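Local structure of molybdopterin biosynthesis moeA protein (Pyrococcus horikoshii, 1WU2) at the interface of chains A and B. The protein takes part in molybdenum cofactor biosynthesis, probably promoting the insertion of molybdenum into molybdopterin. Coordinates in Å, arbitrary orientation; residue numbers count along the deposited sequence, not the author numbering. Chains: chain A/B, molybdopterin biosynthesis moeA protein.

Contact 1: the interface of chains A and B. Residues chain A 203-208; chain B 52-53, 55, 88, 90, 108.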
loop_
_atom_site.group_PDB
_atom_site.type_symbol
_atom_site.label_atom_id
_atom_site.label_comp_id
_atom_site.label_asym_id
_atom_site.label_seq_id
_atom_site.Cartn_x
_atom_site.Cartn_y
_atom_site.Cartn_z
ATOM N N PHE A 203 -28.373 23.164 -6.997
ATOM C CA PHE A 203 -28.269 22.825 -8.415
ATOM C C PHE A 203 -28.944 23.858 -9.319
ATOM O O PHE A 203 -28.497 24.075 -10.442
ATOM C CB PHE A 203 -28.877 21.441 -8.693
ATOM C CG PHE A 203 -28.186 20.298 -7.979
ATOM C CD1 PHE A 203 -26.826 20.342 -7.669
ATOM C CD2 PHE A 203 -28.909 19.161 -7.629
ATOM C CE1 PHE A 203 -26.211 19.279 -7.016
ATOM C CE2 PHE A 203 -28.296 18.098 -6.979
ATOM C CZ PHE A 203 -26.948 18.157 -6.674
ATOM N N LYS A 204 -30.010 24.491 -8.830
ATOM C CA LYS A 204 -30.745 25.494 -9.609
ATOM C C LYS A 204 -29.995 26.824 -9.707
ATOM O O LYS A 204 -30.284 27.630 -10.592
ATOM C CB LYS A 204 -32.138 25.738 -9.017
ATOM C CG LYS A 204 -32.994 24.478 -8.866
ATOM C CD LYS A 204 -34.467 24.729 -9.210
ATOM C CE LYS A 204 -35.418 23.869 -8.375
ATOM N NZ LYS A 204 -36.277 24.692 -7.476
ATOM N N GLU A 205 -29.050 27.054 -8.796
ATOM C CA GLU A 205 -28.207 28.253 -8.827
ATOM C C GLU A 205 -26.837 27.973 -9.461
ATOM O O GLU A 205 -25.938 28.816 -9.409
ATOM C CB GLU A 205 -28.033 28.834 -7.412
ATOM C CG GLU A 205 -28.451 30.296 -7.254
ATOM C CD GLU A 205 -27.889 31.214 -8.332
ATOM O OE1 GLU A 205 -26.651 31.398 -8.384
ATOM O OE2 GLU A 205 -28.692 31.754 -9.128
ATOM N N GLY A 206 -26.682 26.791 -10.055
ATOM C CA GLY A 206 -25.496 26.459 -10.829
ATOM C C GLY A 206 -24.255 26.194 -9.997
ATOM O O GLY A 206 -23.166 26.648 -10.345
ATOM N N LYS A 207 -24.425 25.454 -8.905
ATOM C CA LYS A 207 -23.331 25.115 -7.999
ATOM C C LYS A 207 -23.007 23.630 -8.114
ATOM O O LYS A 207 -23.895 22.812 -8.357
ATOM C CB LYS A 207 -23.707 25.430 -6.544
ATOM C CG LYS A 207 -24.201 26.848 -6.291
ATOM C CD LYS A 207 -23.066 27.863 -6.333
ATOM C CE LYS A 207 -23.529 29.280 -5.993
ATOM N NZ LYS A 207 -25.006 29.415 -5.824
ATOM N N ILE A 208 -21.731 23.293 -7.932
ATOM C CA ILE A 208 -21.281 21.902 -7.924
ATOM C C ILE A 208 -20.647 21.557 -6.576
ATOM O O ILE A 208 -20.025 22.404 -5.936
ATOM C CB ILE A 208 -20.304 21.634 -9.101
ATOM C CG1 ILE A 208 -18.921 22.245 -8.826
ATOM C CG2 ILE A 208 -20.898 22.167 -10.406
ATOM C CD1 ILE A 208 -17.987 22.265 -10.026
ATOM N N PRO B 52 -25.061 17.350 -12.023
ATOM C CA PRO B 52 -26.497 17.540 -11.794
ATOM C C PRO B 52 -27.191 18.296 -12.930
ATOM O O PRO B 52 -28.391 18.116 -13.133
ATOM C CB PRO B 52 -26.541 18.340 -10.486
ATOM C CG PRO B 52 -25.231 19.052 -10.423
ATOM C CD PRO B 52 -24.241 18.191 -11.131
ATOM N N PHE B 53 -26.443 19.127 -13.653
ATOM C CA PHE B 53 -26.985 19.871 -14.793
ATOM C C PHE B 53 -25.992 19.920 -15.958
ATOM O O PHE B 53 -24.812 19.610 -15.789
ATOM C CB PHE B 53 -27.377 21.294 -14.368
ATOM C CG PHE B 53 -26.313 22.014 -13.579
ATOM C CD1 PHE B 53 -26.419 22.138 -12.199
ATOM C CD2 PHE B 53 -25.210 22.574 -14.214
ATOM C CE1 PHE B 53 -25.440 22.799 -11.464
ATOM C CE2 PHE B 53 -24.226 23.239 -13.485
ATOM C CZ PHE B 53 -24.344 23.350 -12.107
ATOM N N ARG B 55 -23.428 21.519 -18.161
ATOM C CA ARG B 55 -22.477 22.618 -18.010
ATOM C C ARG B 55 -21.478 22.626 -19.159
ATOM O O ARG B 55 -21.371 21.659 -19.905
ATOM C CB ARG B 55 -21.741 22.539 -16.665
ATOM C CG ARG B 55 -21.467 21.130 -16.163
ATOM C CD ARG B 55 -20.310 21.031 -15.178
ATOM N NE ARG B 55 -20.671 20.322 -13.953
ATOM C CZ ARG B 55 -19.798 19.804 -13.091
ATOM N NH1 ARG B 55 -18.487 19.907 -13.294
ATOM N NH2 ARG B 55 -20.241 19.178 -12.005
ATOM N N GLY B 88 -19.691 30.854 -11.052
ATOM C CA GLY B 88 -20.607 30.455 -9.991
ATOM C C GLY B 88 -22.062 30.809 -10.243
ATOM O O GLY B 88 -22.967 30.158 -9.706
ATOM N N VAL B 90 -25.499 31.647 -12.788
ATOM C CA VAL B 90 -26.172 31.160 -13.985
ATOM C C VAL B 90 -26.565 32.359 -14.840
ATOM O O VAL B 90 -26.708 33.475 -14.335
ATOM C CB VAL B 90 -27.429 30.306 -13.648
ATOM C CG1 VAL B 90 -27.060 29.144 -12.733
ATOM C CG2 VAL B 90 -28.542 31.149 -13.021
ATOM N N ARG B 108 -23.514 26.491 -15.868
ATOM C CA ARG B 108 -24.733 25.894 -16.389
ATOM C C ARG B 108 -25.024 26.474 -17.765
ATOM O O ARG B 108 -24.893 27.680 -17.976
ATOM C CB ARG B 108 -25.910 26.166 -15.453
ATOM C CG ARG B 108 -27.170 25.393 -15.809
ATOM C CD ARG B 108 -28.344 25.675 -14.890
ATOM N NE ARG B 108 -29.496 24.836 -15.223
ATOM C CZ ARG B 108 -30.117 23.998 -14.390
ATOM N NH1 ARG B 108 -29.716 23.850 -13.127
ATOM N NH2 ARG B 108 -31.157 23.292 -14.827
HETATM O O HOH W 1 -23.377 27.813 -13.166
#
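The end of helix 200-204 of chain A and the turn leading into strand 208-209 dock against loops of chain B and the start of its strand 55-56. Packing is tight around B:Pro52, B:Phe53 and B:Val90. The pyrrolidine of B:Pro52 comes at about a right angle to the side chain of A:Phe203 and lays CB over the middle of the phenyl face, a CH-pi contact, while its CG reaches A:Phe203 CD1 at 3.4 Å. B:Phe53 works with one edge of its ring, CD1 and CE1 by the A:Phe203 carbonyl and CZ at the backbone of A:Gly206. Its CG sits in the crowded position between backbone N and carbonyl carbon (chi1 48°), which puts B:Phe53 CZ 3.6 Å from A:Gly206 CA. That glycine has positive phi (74°) and shows no side chain to the ring; on another flank A:Gly206 CA meets B:Val90 CG1, also at 3.6 Å. Beyond, A:Ile208 turns its CG2 methyl onto the guanidinium face of B:Arg55, off-centre toward the rim and 3.5 Å from B:Arg55 NH2.

Away from this packing, at the water and the arginine and lysine ends, the fit is looser. One water lies 3.0 Å from B:Arg108 N and 3.1 Å from A:Gly206 O, linking the two backbones. The side chain of B:Arg108 runs extended from CG to NE, with B:Phe53 CB over one guanidinium face. B:Arg108 NH1 is 3.0 Å from A:Phe203 O, yet the N-H points elsewhere, so this is proximity and not a hydrogen bond, although the charge may still favour the carbonyl. A:Lys207 NZ pairs with A:Glu205 OE1 (3.6 Å) within chain A, so this salt bridge does not itself join the chains. Carried mainly by shape, the patch probably helps to fasten the N-terminal MoeA region of one subunit to the probable molybdopterin-binding domain of the other.

Contact 2: the interface of chains A and B. Residues chain A 215, 219, 304, 369, 372, 396; chain B 162-164.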
loop_
_atom_site.group_PDB
_atom_site.type_symbol
_atom_site.label_atom_id
_atom_site.label_comp_id
_atom_site.label_asym_id
_atom_site.label_seq_id
_atom_site.Cartn_x
_atom_site.Cartn_y
_atom_site.Cartn_z
HETATM N N MSE A 215 -10.475 14.491 -1.020
HETATM C CA MSE A 215 -9.625 13.581 -1.787
HETATM C C MSE A 215 -8.154 13.871 -1.536
HETATM O O MSE A 215 -7.358 12.952 -1.376
HETATM C CB MSE A 215 -9.908 13.659 -3.287
HETATM C CG MSE A 215 -9.115 12.624 -4.085
HETATM SE SE MSE A 215 -9.470 12.657 -5.986
HETATM C CE MSE A 215 -8.581 14.324 -6.424
ATOM N N LEU A 219 -5.078 11.651 0.219
ATOM C CA LEU A 219 -3.904 11.401 -0.614
ATOM C C LEU A 219 -2.633 11.862 0.089
ATOM O O LEU A 219 -1.589 11.210 -0.007
ATOM C CB LEU A 219 -4.041 12.109 -1.968
ATOM C CG LEU A 219 -4.969 11.466 -3.008
ATOM C CD1 LEU A 219 -5.280 12.455 -4.129
ATOM C CD2 LEU A 219 -4.355 10.197 -3.574
ATOM N N PHE A 304 -5.869 14.484 -9.464
ATOM C CA PHE A 304 -5.293 13.178 -9.143
ATOM C C PHE A 304 -4.005 12.942 -9.925
ATOM O O PHE A 304 -3.006 12.504 -9.364
ATOM C CB PHE A 304 -6.306 12.075 -9.457
ATOM C CG PHE A 304 -5.856 10.689 -9.067
ATOM C CD1 PHE A 304 -6.051 10.218 -7.774
ATOM C CD2 PHE A 304 -5.270 9.845 -10.004
ATOM C CE1 PHE A 304 -5.652 8.938 -7.415
ATOM C CE2 PHE A 304 -4.869 8.566 -9.654
ATOM C CZ PHE A 304 -5.059 8.110 -8.357
ATOM N N LEU A 369 -11.594 7.465 -12.023
ATOM C CA LEU A 369 -10.702 7.274 -10.875
ATOM C C LEU A 369 -11.098 6.064 -10.018
ATOM O O LEU A 369 -10.231 5.354 -9.503
ATOM C CB LEU A 369 -10.691 8.528 -9.989
ATOM C CG LEU A 369 -9.494 9.473 -10.073
ATOM C CD1 LEU A 369 -9.066 9.733 -11.508
ATOM C CD2 LEU A 369 -9.842 10.779 -9.368
ATOM N N SER A 372 -10.291 2.621 -11.814
ATOM C CA SER A 372 -8.877 2.412 -12.126
ATOM C C SER A 372 -8.065 1.948 -10.917
ATOM O O SER A 372 -8.435 2.182 -9.768
ATOM C CB SER A 372 -8.257 3.687 -12.706
ATOM O OG SER A 372 -8.374 4.776 -11.812
ATOM N N TYR A 396 -1.694 2.300 -7.686
ATOM C CA TYR A 396 -2.203 3.326 -6.791
ATOM C C TYR A 396 -1.763 2.979 -5.381
ATOM O O TYR A 396 -1.026 3.742 -4.748
ATOM C CB TYR A 396 -3.730 3.403 -6.864
ATOM C CG TYR A 396 -4.300 4.038 -8.124
ATOM C CD1 TYR A 396 -3.485 4.664 -9.069
ATOM C CD2 TYR A 396 -5.670 4.016 -8.361
ATOM C CE1 TYR A 396 -4.028 5.246 -10.211
ATOM C CE2 TYR A 396 -6.218 4.599 -9.496
ATOM C CZ TYR A 396 -5.393 5.210 -10.417
ATOM O OH TYR A 396 -5.925 5.787 -11.547
ATOM O OXT TYR A 396 -2.124 1.913 -4.887
ATOM N N ARG B 162 -10.557 4.291 -0.714
ATOM C CA ARG B 162 -9.351 5.038 -1.046
ATOM C C ARG B 162 -9.728 6.513 -1.119
ATOM O O ARG B 162 -10.906 6.839 -1.113
ATOM C CB ARG B 162 -8.807 4.556 -2.388
ATOM C CG ARG B 162 -8.485 3.068 -2.437
ATOM C CD ARG B 162 -8.344 2.530 -3.842
ATOM N NE ARG B 162 -9.550 2.781 -4.625
ATOM C CZ ARG B 162 -9.633 2.675 -5.947
ATOM N NH1 ARG B 162 -8.587 2.303 -6.674
ATOM N NH2 ARG B 162 -10.780 2.939 -6.551
ATOM N N PRO B 163 -8.754 7.413 -1.183
ATOM C CA PRO B 163 -9.064 8.843 -1.292
ATOM C C PRO B 163 -10.117 9.193 -2.360
ATOM O O PRO B 163 -10.983 10.019 -2.078
ATOM C CB PRO B 163 -7.709 9.460 -1.626
ATOM C CG PRO B 163 -6.727 8.551 -0.966
ATOM C CD PRO B 163 -7.299 7.172 -1.131
ATOM N N GLN B 164 -10.054 8.567 -3.536
ATOM C CA GLN B 164 -10.986 8.872 -4.626
ATOM C C GLN B 164 -12.396 8.344 -4.378
ATOM O O GLN B 164 -13.363 8.964 -4.800
ATOM C CB GLN B 164 -10.458 8.385 -5.992
ATOM C CG GLN B 164 -10.239 6.872 -6.135
ATOM C CD GLN B 164 -8.772 6.491 -6.087
ATOM O OE1 GLN B 164 -8.068 6.852 -5.148
ATOM N NE2 GLN B 164 -8.308 5.758 -7.096
#
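The start of helix 163-171 of chain B, with B:Arg162 just ahead of it, packs against helices 212-222, 300-319 and 367-371 of chain A, the loop residue A:Ser372 and the C-terminal A:Tyr396. B:Gln164 hides the largest area of the residues here. Its CG takes the crowded place between backbone N and carbonyl carbon (chi1 62°), and a bend at chi2 swings the amide toward A:Leu369. There B:Gln164 NE2 donates to A:Leu369 O at 3.1 Å, the acceptor nearly in the amide plane but approached from above the carbonyl plane. A:Leu369 O also accepts from A:Ser372 OG at 3.0 Å, and A:Ser372 OG also pairs with A:Tyr396 OH at 2.7 Å, so a second shell ties the tyrosine to this junction. Along the amide, B:Gln164 OE1 comes within 3.9 Å of A:Phe304 CE1, with ring and amide planes 68° apart, while B:Gln164 NE2 lies 3.4 Å from A:Tyr396 CE2. An alanine here would remove the amide and so the bond to A:Leu369 O, and would probably loosen the packing against both aromatic rings.

B:Arg162 bends at chi3 to bring its guanidinium alongside. B:Arg162 NH1 donates to A:Ser372 O at 3.1 Å, almost straight along the C=O axis and in the guanidinium plane; the same nitrogen lies at the edge of the A:Tyr396 ring. B:Gln164 NE2 sits over one guanidinium face toward its rim, and A:Phe304 CZ over a face of the tyrosine, which helps fix the cluster. On the opposite flank the contact is mostly van der Waals, with backbone carbonyls among the partners: B:Pro163 CB meets A:Leu219 CG at 3.7 Å and also nears A:Met215 O, and the A:Met215 selenomethionine chain, CG anti to the backbone N (chi1 -175°), runs beside the B:Pro163 carbonyl. In the fold, helix 163-171 of one subunit thus caps a junction between the probable molybdopterin-binding domain and the C-terminal region of the other.

Contact 1 and contact 2 lie about 25 Å apart, measured between the centres of their C-alpha atoms, and have no residue in common. Both bring the N-terminal MoeA region of chain B against the probable molybdopterin-binding domain of chain A, through helix 200-204 in contact 1 and helices 212-222 and 300-319 in contact 2. Contact 2 alone also takes in the C-terminal region. Two separated anchor points should limit rocking of one subunit on the other, and the two-fold axis repeats both with the chains exchanged. Such an intertwined dimer fits the MoeA family, whose active site is thought to lie between subunits.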